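Local coordinates for protein acyl-homoserine-lactone synthase (Mesorhizobium sp. ORS 3359, PDB 6WNS) that catalyses the CoA-dependent synthesis of an acyl-homoserine lactone quorum-sensing signal, probably joining the acyl group to S-adenosylmethionine before lactone closure, at residues A[131-135]-A[136-140]; A[95-98]-A[99-102]; A[23-26]-A[27-31]. All blocks are in the same frame, centred on the assembly; numbering follows the deposited sequence.

Contact 1 (A[131-135]-A[136-140])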
loop_
_atom_site.group_PDB
_atom_site.type_symbol
_atom_site.label_atom_id
_atom_site.label_comp_id
_atom_site.label_asym_id
_atom_site.label_seq_id
_atom_site.Cartn_x
_atom_site.Cartn_y
_atom_site.Cartn_z
ATOM N N GLU A 131 -5.814 1.379 9.745
ATOM C CA GLU A 131 -6.189 0.574 10.930
ATOM C C GLU A 131 -5.076 -0.433 11.241
ATOM O O GLU A 131 -4.750 -0.647 12.421
ATOM C CB GLU A 131 -7.556 -0.068 10.707
ATOM C CG GLU A 131 -8.677 0.919 10.945
ATOM C CD GLU A 131 -10.085 0.288 10.965
ATOM O OE1 GLU A 131 -10.966 0.838 10.328
ATOM O OE2 GLU A 131 -10.303 -0.712 11.685
ATOM N N THR A 132 -4.522 -1.080 10.235
ATOM C CA THR A 132 -3.421 -2.048 10.437
ATOM C C THR A 132 -2.208 -1.291 10.961
ATOM O O THR A 132 -1.592 -1.796 11.992
ATOM C CB THR A 132 -3.161 -2.820 9.158
ATOM O OG1 THR A 132 -4.439 -3.333 8.769
ATOM C CG2 THR A 132 -2.128 -3.910 9.339
ATOM N N ALA A 133 -1.934 -0.081 10.384
ATOM C CA ALA A 133 -0.719 0.652 10.807
ATOM C C ALA A 133 -0.899 1.088 12.280
ATOM O O ALA A 133 0.076 0.970 13.064
ATOM C CB ALA A 133 -0.466 1.816 9.886
ATOM N N GLN A 134 -2.121 1.513 12.628
ATOM C CA GLN A 134 -2.521 1.911 14.000
ATOM C C GLN A 134 -2.178 0.766 14.937
ATOM O O GLN A 134 -1.429 0.975 15.901
ATOM C CB GLN A 134 -4.028 2.156 14.077
ATOM C CG GLN A 134 -4.500 2.634 15.464
ATOM C CD GLN A 134 -4.817 4.172 15.492
ATOM O OE1 GLN A 134 -5.991 4.548 15.390
ATOM N NE2 GLN A 134 -3.753 4.992 15.872
ATOM N N SER A 135 -2.738 -0.399 14.636
ATOM C CA SER A 135 -2.647 -1.610 15.478
ATOM C C SER A 135 -1.176 -1.959 15.714
ATOM O O SER A 135 -0.919 -2.497 16.762
ATOM C CB SER A 135 -3.407 -2.766 14.898
ATOM O OG SER A 135 -2.718 -3.348 13.796
ATOM N N LEU A 136 -0.241 -1.637 14.817
ATOM C CA LEU A 136 1.184 -2.078 14.949
ATOM C C LEU A 136 2.111 -0.991 15.571
ATOM O O LEU A 136 3.399 -1.222 15.559
ATOM C CB LEU A 136 1.666 -2.474 13.545
ATOM C CG LEU A 136 1.030 -3.739 12.960
ATOM C CD1 LEU A 136 1.538 -3.999 11.540
ATOM C CD2 LEU A 136 1.275 -4.965 13.829
ATOM N N GLY A 137 1.500 0.209 15.839
ATOM C CA GLY A 137 2.234 1.400 16.328
ATOM C C GLY A 137 3.087 2.065 15.254
ATOM O O GLY A 137 4.091 2.832 15.565
ATOM N N ILE A 138 2.722 1.780 13.988
ATOM C CA ILE A 138 3.236 2.579 12.846
ATOM C C ILE A 138 2.469 3.899 12.944
ATOM O O ILE A 138 1.227 3.808 13.143
ATOM C CB ILE A 138 2.914 1.858 11.529
ATOM C CG1 ILE A 138 3.402 0.413 11.669
ATOM C CG2 ILE A 138 3.451 2.654 10.335
ATOM C CD1 ILE A 138 3.538 -0.387 10.458
ATOM N N ARG A 139 3.228 4.997 13.066
ATOM C CA ARG A 139 2.660 6.348 13.379
ATOM C C ARG A 139 2.567 7.142 12.068
ATOM O O ARG A 139 1.593 8.006 11.884
ATOM C CB ARG A 139 3.540 7.046 14.407
ATOM C CG ARG A 139 3.821 6.178 15.618
ATOM C CD ARG A 139 2.829 6.431 16.732
ATOM N NE ARG A 139 2.901 7.779 17.284
ATOM C CZ ARG A 139 3.782 8.189 18.198
ATOM N NH1 ARG A 139 4.720 7.367 18.641
ATOM N NH2 ARG A 139 3.757 9.436 18.627
ATOM N N GLN A 140 3.489 6.856 11.138
ATOM C CA GLN A 140 3.412 7.472 9.799
ATOM C C GLN A 140 3.695 6.433 8.698
ATOM O O GLN A 140 4.409 5.382 8.967
ATOM C CB GLN A 140 4.381 8.642 9.694
ATOM C CG GLN A 140 4.101 9.739 10.740
ATOM C CD GLN A 140 5.313 10.765 10.651
ATOM O OE1 GLN A 140 6.431 10.436 10.699
ATOM N NE2 GLN A 140 5.037 12.034 10.352
#
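A Schellman motif ends helix 121-135, bringing Ile-138 back against Ala-133 in the last turn. Its two defining bonds run from Ile-138 N to Ala-133 O (2.9 Å) and from Gly-137 N to Gln-134 O (3.0 Å). Gly-137 is the first residue to leave helical geometry, and its positive phi of 73°, readily adopted by a glycine, turns the chain back so that both amides face the helix end. The carbonyl oxygen of Ala-133 is gripped twice: Leu-136 N also donates to it, at 3.2 Å, and the two donors arrive from opposite faces of the carbonyl plane.

The hydrophobic contact that usually accompanies this motif is made by branched carbon against methyl, with Ile-138 CB lying 3.8 Å from Ala-133 CB. Ile-138 CG2 stands close to the same methyl, while CG1 lies beside Ala-133 O. On another side of the turn, Thr-132 O receives the hydroxyl of Ser-135, whose OG is 2.6 Å away; a chi1 of 75° sets that OG between its own N and carbonyl carbon and folds it back along the helix. The N-H of Leu-136 that reaches Ala-133 O is shared, making a weak second bond to Thr-132 O, and Leu-136 CG packs against the latter oxygen at 3.4 Å. Thr-132 OG1 itself turns to Gly-128 O, one turn earlier.

Ala-133 rests on Val-181, and Gln-134 touches Pro-183 and Ile-186 at helix 183-192. Thr-132 and Leu-136 reach Leu-6 of strand 4-7. Gln-140 pairs with Phe-101, so a short loop carries the chain from the helix into strand 140-146, beside strand 100-108 of the central sheet.

Contact 2 (A[95-98]-A[99-102])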
loop_
_atom_site.group_PDB
_atom_site.type_symbol
_atom_site.label_atom_id
_atom_site.label_comp_id
_atom_site.label_asym_id
_atom_site.label_seq_id
_atom_site.Cartn_x
_atom_site.Cartn_y
_atom_site.Cartn_z
ATOM N N PRO A 95 12.436 9.585 4.813
ATOM C CA PRO A 95 12.209 9.385 6.232
ATOM C C PRO A 95 12.342 7.895 6.604
ATOM O O PRO A 95 11.784 7.040 5.933
ATOM C CB PRO A 95 10.812 9.970 6.456
ATOM C CG PRO A 95 10.132 9.839 5.117
ATOM C CD PRO A 95 11.239 10.071 4.113
ATOM N N ARG A 96 13.152 7.629 7.628
ATOM C CA ARG A 96 13.557 6.285 8.100
ATOM C C ARG A 96 13.478 6.241 9.636
ATOM O O ARG A 96 14.230 6.948 10.315
ATOM C CB ARG A 96 14.945 5.952 7.534
ATOM C CG ARG A 96 15.049 6.136 6.024
ATOM C CD ARG A 96 16.293 5.539 5.405
ATOM N NE ARG A 96 16.157 4.106 5.224
ATOM C CZ ARG A 96 16.950 3.344 4.470
ATOM N NH1 ARG A 96 17.952 3.881 3.801
ATOM N NH2 ARG A 96 16.730 2.042 4.369
ATOM N N ALA A 97 12.571 5.453 10.198
ATOM C CA ALA A 97 12.358 5.400 11.662
ATOM C C ALA A 97 11.711 4.063 11.910
ATOM O O ALA A 97 11.151 3.555 10.959
ATOM C CB ALA A 97 11.444 6.522 12.094
ATOM N N ALA A 98 11.793 3.530 13.111
ATOM C CA ALA A 98 11.079 2.294 13.493
ATOM C C ALA A 98 9.551 2.500 13.303
ATOM O O ALA A 98 8.863 1.486 12.997
ATOM C CB ALA A 98 11.421 1.921 14.930
ATOM N N GLU A 99 9.108 3.783 13.464
ATOM C CA GLU A 99 7.685 4.206 13.665
ATOM C C GLU A 99 7.029 4.376 12.279
ATOM O O GLU A 99 5.796 4.642 12.197
ATOM C CB GLU A 99 7.564 5.520 14.474
ATOM C CG GLU A 99 8.828 5.938 15.238
ATOM C CD GLU A 99 8.737 5.943 16.759
ATOM O OE1 GLU A 99 8.211 6.938 17.360
ATOM O OE2 GLU A 99 9.256 4.983 17.377
ATOM N N ILE A 100 7.851 4.241 11.224
ATOM C CA ILE A 100 7.519 4.702 9.840
ATOM C C ILE A 100 7.666 3.528 8.877
ATOM O O ILE A 100 8.787 3.021 8.793
ATOM C CB ILE A 100 8.429 5.880 9.442
ATOM C CG1 ILE A 100 8.270 7.069 10.405
ATOM C CG2 ILE A 100 8.186 6.303 8.006
ATOM C CD1 ILE A 100 8.947 8.349 9.940
ATOM N N PHE A 101 6.623 3.236 8.061
ATOM C CA PHE A 101 6.667 2.122 7.075
ATOM C C PHE A 101 6.360 2.716 5.716
ATOM O O PHE A 101 5.697 3.763 5.641
ATOM C CB PHE A 101 5.698 0.986 7.416
ATOM C CG PHE A 101 6.228 -0.021 8.420
ATOM C CD1 PHE A 101 6.246 -1.387 8.134
ATOM C CD2 PHE A 101 6.795 0.404 9.612
ATOM C CE1 PHE A 101 6.714 -2.295 9.072
ATOM C CE2 PHE A 101 7.245 -0.505 10.560
ATOM C CZ PHE A 101 7.199 -1.848 10.284
ATOM N N GLU A 102 6.899 2.113 4.676
ATOM C CA GLU A 102 6.646 2.614 3.302
ATOM C C GLU A 102 5.494 1.791 2.744
ATOM O O GLU A 102 5.583 0.569 2.818
ATOM C CB GLU A 102 7.892 2.544 2.441
ATOM C CG GLU A 102 7.557 2.946 1.025
ATOM C CD GLU A 102 8.563 2.584 -0.028
ATOM O OE1 GLU A 102 8.903 1.394 -0.109
ATOM O OE2 GLU A 102 9.015 3.538 -0.777
#
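Ala-97 and Ile-100 are the end residues of a type I beta turn that leads into strand 100-108 of the central mixed sheet, in a fold probably related to that of the acetyltransferases. The polar link closing the turn is slack: Ile-100 N donates to Ala-97 O over 3.4 Å, a weak bond though fairly straight at 153°. Thr-76 OG1, from outside, bonds both Ala-97 N and Ile-100 O.

The apolar contact lies beside it. The Ala-97 methyl points into the turn and meets Ile-100 CG1 at 3.6 Å, with CD1 almost as near. Because chi1 of Ile-100 is -59°, CG1 stands beside its own backbone N, on the flank where that methyl lies. With the chain extended, CD1 goes on to Pro-95 CB at 4.3 Å, and the aliphatic CG of Glu-99 flanks the Ala-97 methyl at 4.1 Å. Pro-95 O is buried here without a polar partner.

An aromatic edge meets the turn from the strand side. Phe-101 starts away from the preceding loop, but its ring, lodged beside Leu-73 and Pro-75, swings an edge back, placing CE2 3.5 Å from Ala-98 O, which lies near the ring plane.

Contact 3 (A[23-26]-A[27-31])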
loop_
_atom_site.group_PDB
_atom_site.type_symbol
_atom_site.label_atom_id
_atom_site.label_comp_id
_atom_site.label_asym_id
_atom_site.label_seq_id
_atom_site.Cartn_x
_atom_site.Cartn_y
_atom_site.Cartn_z
ATOM N N PHE A 23 0.595 -13.272 -5.514
ATOM C CA PHE A 23 1.745 -13.101 -6.440
ATOM C C PHE A 23 1.329 -13.328 -7.912
ATOM O O PHE A 23 1.885 -12.730 -8.852
ATOM C CB PHE A 23 2.913 -13.946 -6.003
ATOM C CG PHE A 23 3.595 -13.303 -4.826
ATOM C CD1 PHE A 23 3.531 -13.879 -3.566
ATOM C CD2 PHE A 23 4.307 -12.133 -4.978
ATOM C CE1 PHE A 23 4.138 -13.278 -2.458
ATOM C CE2 PHE A 23 4.926 -11.542 -3.888
ATOM C CZ PHE A 23 4.817 -12.092 -2.623
ATOM N N ARG A 24 0.313 -14.135 -8.138
ATOM C CA ARG A 24 -0.252 -14.361 -9.503
ATOM C C ARG A 24 -1.000 -13.115 -9.927
ATOM O O ARG A 24 -0.898 -12.725 -11.097
ATOM C CB ARG A 24 -1.164 -15.603 -9.507
ATOM C CG ARG A 24 -0.401 -16.897 -9.237
ATOM C CD ARG A 24 -1.060 -18.188 -9.774
ATOM N NE ARG A 24 -0.846 -19.412 -8.994
ATOM C CZ ARG A 24 0.218 -19.755 -8.233
ATOM N NH1 ARG A 24 1.261 -18.941 -8.089
ATOM N NH2 ARG A 24 0.218 -20.921 -7.578
ATOM N N ILE A 25 -1.789 -12.537 -9.016
ATOM C CA ILE A 25 -2.525 -11.281 -9.244
ATOM C C ILE A 25 -1.556 -10.159 -9.619
ATOM O O ILE A 25 -1.839 -9.362 -10.556
ATOM C CB ILE A 25 -3.406 -10.971 -8.029
ATOM C CG1 ILE A 25 -4.603 -11.921 -8.000
ATOM C CG2 ILE A 25 -3.836 -9.537 -8.067
ATOM C CD1 ILE A 25 -5.453 -11.803 -6.733
ATOM N N ARG A 26 -0.440 -10.061 -8.930
ATOM C CA ARG A 26 0.598 -9.041 -9.282
ATOM C C ARG A 26 1.115 -9.232 -10.700
ATOM O O ARG A 26 1.401 -8.224 -11.433
ATOM C CB ARG A 26 1.687 -9.128 -8.207
ATOM C CG ARG A 26 1.163 -8.414 -6.971
ATOM C CD ARG A 26 2.104 -8.356 -5.843
ATOM N NE ARG A 26 3.401 -7.810 -6.256
ATOM C CZ ARG A 26 4.422 -7.743 -5.415
ATOM N NH1 ARG A 26 4.214 -7.892 -4.128
ATOM N NH2 ARG A 26 5.629 -7.508 -5.865
ATOM N N TYR A 27 1.197 -10.469 -11.159
ATOM C CA TYR A 27 1.526 -10.735 -12.577
ATOM C C TYR A 27 0.426 -10.139 -13.460
ATOM O O TYR A 27 0.758 -9.367 -14.366
ATOM C CB TYR A 27 1.709 -12.222 -12.840
ATOM C CG TYR A 27 1.586 -12.555 -14.279
ATOM C CD1 TYR A 27 2.692 -12.408 -15.087
ATOM C CD2 TYR A 27 0.381 -12.945 -14.858
ATOM C CE1 TYR A 27 2.644 -12.699 -16.426
ATOM C CE2 TYR A 27 0.312 -13.250 -16.212
ATOM C CZ TYR A 27 1.447 -13.097 -16.996
ATOM O OH TYR A 27 1.494 -13.374 -18.330
ATOM N N ASP A 28 -0.835 -10.383 -13.130
ATOM C CA ASP A 28 -1.973 -9.869 -13.957
ATOM C C ASP A 28 -1.934 -8.338 -14.009
ATOM O O ASP A 28 -2.160 -7.752 -15.094
ATOM C CB ASP A 28 -3.306 -10.366 -13.438
ATOM C CG ASP A 28 -3.477 -11.876 -13.483
ATOM O OD1 ASP A 28 -2.922 -12.517 -14.364
ATOM O OD2 ASP A 28 -4.138 -12.401 -12.586
ATOM N N ILE A 29 -1.622 -7.684 -12.910
ATOM C CA ILE A 29 -1.738 -6.219 -12.755
ATOM C C ILE A 29 -0.498 -5.545 -13.303
ATOM O O ILE A 29 -0.637 -4.553 -14.046
ATOM C CB ILE A 29 -1.914 -5.851 -11.284
ATOM C CG1 ILE A 29 -3.298 -6.213 -10.772
ATOM C CG2 ILE A 29 -1.580 -4.378 -11.025
ATOM C CD1 ILE A 29 -3.380 -6.064 -9.270
ATOM N N TYR A 30 0.681 -5.997 -12.879
ATOM C CA TYR A 30 1.928 -5.225 -13.069
ATOM C C TYR A 30 2.639 -5.688 -14.323
ATOM O O TYR A 30 3.305 -4.812 -14.951
ATOM C CB TYR A 30 2.854 -5.299 -11.840
ATOM C CG TYR A 30 2.243 -4.640 -10.646
ATOM C CD1 TYR A 30 1.552 -5.375 -9.702
ATOM C CD2 TYR A 30 2.268 -3.255 -10.504
ATOM C CE1 TYR A 30 0.958 -4.758 -8.614
ATOM C CE2 TYR A 30 1.644 -2.617 -9.434
ATOM C CZ TYR A 30 0.967 -3.376 -8.504
ATOM O OH TYR A 30 0.372 -2.761 -7.450
ATOM N N VAL A 31 2.704 -7.009 -14.575
ATOM C CA VAL A 31 3.505 -7.501 -15.731
ATOM C C VAL A 31 2.619 -7.397 -16.980
ATOM O O VAL A 31 3.169 -6.860 -17.996
ATOM C CB VAL A 31 4.096 -8.904 -15.506
ATOM C CG1 VAL A 31 4.668 -9.526 -16.768
ATOM C CG2 VAL A 31 5.184 -8.798 -14.409
#
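This is a partly buried contact between successive turns of helix 16-31, near the start of the chain, in which Arg-26 and Tyr-30 cross. Tyr-30 N donates to Arg-26 O at 2.8 Å, while the ring edge settles on the same residue, CD1 3.3 Å from that oxygen and CE1 4.0 Å from Arg-26 CG. The guanidinium stands nearly perpendicular to the ring, at 82°. It bonds outward to Asp-51, Glu-46 and Tyr-22, and Arg-105 makes a cation-pi contact with Tyr-30; together they probably belong to the charged cluster characteristic of acyl-homoserine-lactone synthases. The i to i+4 bonds also include Asp-28 N to Arg-24 O and Ile-29 N to Ile-25 O, and the turn at 27-31 widens to pi type. Along another flank, Ile-25 CG2 meets Ile-29 CD1 at 3.7 Å. Asp-28 folds back over the preceding turn: a chi1 of -62° keeps CG beside its own N, 3.6 Å from Arg-24 O, with CB 3.4 Å from Ile-25 O. Replacing Asp-28 by an alanine removes the carboxylate and is likely to leave a gap beside Arg-24 O. Tyr-27 lays its ring edge beside Arg-24 O, its CB approaching to 3.2 Å.

How the contacts relate
Contacts 1 and 2 are neighbours: the exit from helix 121-135 and the turn before strand 100-108 feed adjacent parallel strands of the sheet. They touch through Arg-139 N and Glu-99 O, 2.7 Å apart, and through Ile-138 CD1, which meets Phe-101 CG at 3.4 Å. Contact 3 lies on the opposite side of the chain's centre, about 27 Å centre to centre from either, and touches neither. Contact 2 is a surface turn held by alanine, isoleucine and proline carbons and one weak backbone bond; contact 1, partly buried, relies on backbone capping with an alanine-isoleucine contact. Contact 3, also partly buried, stays within a helix and brings a buried arginine and tyrosine, whose charged partners lie outside the two segments.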